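Local coordinates for protein transcriptional regulator, IclR family (Ruegeria sp. TM1040, PDB 3R4K) that probably binds DNA as a dimer through an N-terminal winged helix-turn-helix domain and regulates transcription in response to a small-molecule effector, at the interface of chains A and B. Sequence-based numbering; all coordinates share one arbitrary frame. Chains: chain A/B, Transcriptional regulator, IclR family.

The interface of chains A and B. Residues chain A 20, 61-62; chain B 72, 75-76.
B:Leu72 lies between A:Leu62 and A:Leu20, which meet it from two different sides and form the apolar centre of the patch. Methyl CD1 of A:Leu62 comes to 3.3 Å from CB of B:Leu72 and also touches that residue's CD1, while the other B:Leu72 methyl, CD2, turns to CD2 of A:Leu20 at 3.8 Å. The two branches of B:Leu72 are thus divided between the strand and the loop of chain A, and its side chain crosses both leucines at a slant. A:Leu20 spreads its methyls along the helix: CD2 also packs near the backbone O of B:Leu72, and CD1 reaches CB of B:Ala75 at 3.9 Å, nearly one helical turn along. With CG of A:Leu20 anti to its own carbonyl carbon (chi1 -63°), the branched end extends over the helix surface while the carbonyl stays behind, at the polar rim. There a water joins the chains, 2.8 Å from O of A:Leu20 and 2.9 Å from OG of B:Ser76. The backbone N of A:Leu62 also binds this water, at 3.0 Å and nearly straight (166° at H), so the solvent molecule ties loop and strand of chain A to the serine hydroxyl of chain B. That hydroxyl makes a weak bond back to O of B:Leu72. Farther out, the aliphatic part of A:Arg61 flanks the serine, CD lying 4.3 Å from CB of B:Ser76. Chain A contributes the loop leading into strand 21-23 and strand 59-62, within its winged helix-turn-helix domain; chain B contributes the C-terminal turns of helix 65-76. The two-fold symmetry of the interface gives a twin patch with the chains exchanged, as expected if this is the dimer typical of the IclR family.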
loop_
_atom_site.group_PDB
_atom_site.type_symbol
_atom_site.label_atom_id
_atom_site.label_comp_id
_atom_site.label_asym_id
_atom_site.label_seq_id
_atom_site.Cartn_x
_atom_site.Cartn_y
_atom_site.Cartn_z
ATOM N N LEU A 20 -9.352 9.741 12.377
ATOM C CA LEU A 20 -9.487 8.347 11.933
ATOM C C LEU A 20 -10.833 7.748 12.307
ATOM O O LEU A 20 -11.268 6.780 11.682
ATOM C CB LEU A 20 -8.344 7.484 12.502
ATOM C CG LEU A 20 -6.937 7.833 12.069
ATOM C CD1 LEU A 20 -5.927 7.162 12.964
ATOM C CD2 LEU A 20 -6.710 7.520 10.608
ATOM N N ARG A 61 -15.016 4.131 11.514
ATOM C CA ARG A 61 -13.631 4.158 11.075
ATOM C C ARG A 61 -13.581 3.430 9.741
ATOM O O ARG A 61 -14.550 2.745 9.373
ATOM C CB ARG A 61 -12.670 3.569 12.110
ATOM C CG ARG A 61 -12.826 2.085 12.341
ATOM C CD ARG A 61 -11.835 1.629 13.365
ATOM N NE ARG A 61 -11.749 0.173 13.400
ATOM C CZ ARG A 61 -11.073 -0.511 14.317
ATOM N NH1 ARG A 61 -10.442 0.124 15.299
ATOM N NH2 ARG A 61 -11.038 -1.838 14.270
ATOM N N LEU A 62 -12.481 3.585 9.007
ATOM C CA LEU A 62 -12.336 2.934 7.715
ATOM C C LEU A 62 -12.259 1.404 7.866
ATOM O O LEU A 62 -11.808 0.895 8.890
ATOM C CB LEU A 62 -11.152 3.500 6.930
ATOM C CG LEU A 62 -11.430 4.904 6.366
ATOM C CD1 LEU A 62 -10.202 5.563 6.009
ATOM C CD2 LEU A 62 -12.318 4.859 5.118
ATOM N N LEU B 72 -5.133 4.990 6.101
ATOM C CA LEU B 72 -5.941 5.377 7.266
ATOM C C LEU B 72 -6.423 4.131 8.021
ATOM O O LEU B 72 -6.366 4.108 9.246
ATOM C CB LEU B 72 -7.117 6.275 6.863
ATOM C CG LEU B 72 -6.768 7.601 6.182
ATOM C CD1 LEU B 72 -8.006 8.304 5.699
ATOM C CD2 LEU B 72 -5.882 8.478 7.051
ATOM N N ALA B 75 -3.493 2.945 9.914
ATOM C CA ALA B 75 -3.243 3.782 11.081
ATOM C C ALA B 75 -4.194 3.350 12.205
ATOM O O ALA B 75 -3.779 3.321 13.359
ATOM C CB ALA B 75 -3.435 5.239 10.738
ATOM N N SER B 76 -5.439 2.947 11.859
ATOM C CA SER B 76 -6.402 2.428 12.829
ATOM C C SER B 76 -6.034 0.996 13.315
ATOM O O SER B 76 -6.029 0.748 14.528
ATOM C CB SER B 76 -7.801 2.423 12.230
ATOM O OG SER B 76 -8.241 3.759 12.066
HETATM O O HOH W 1 -9.985 4.925 10.080
#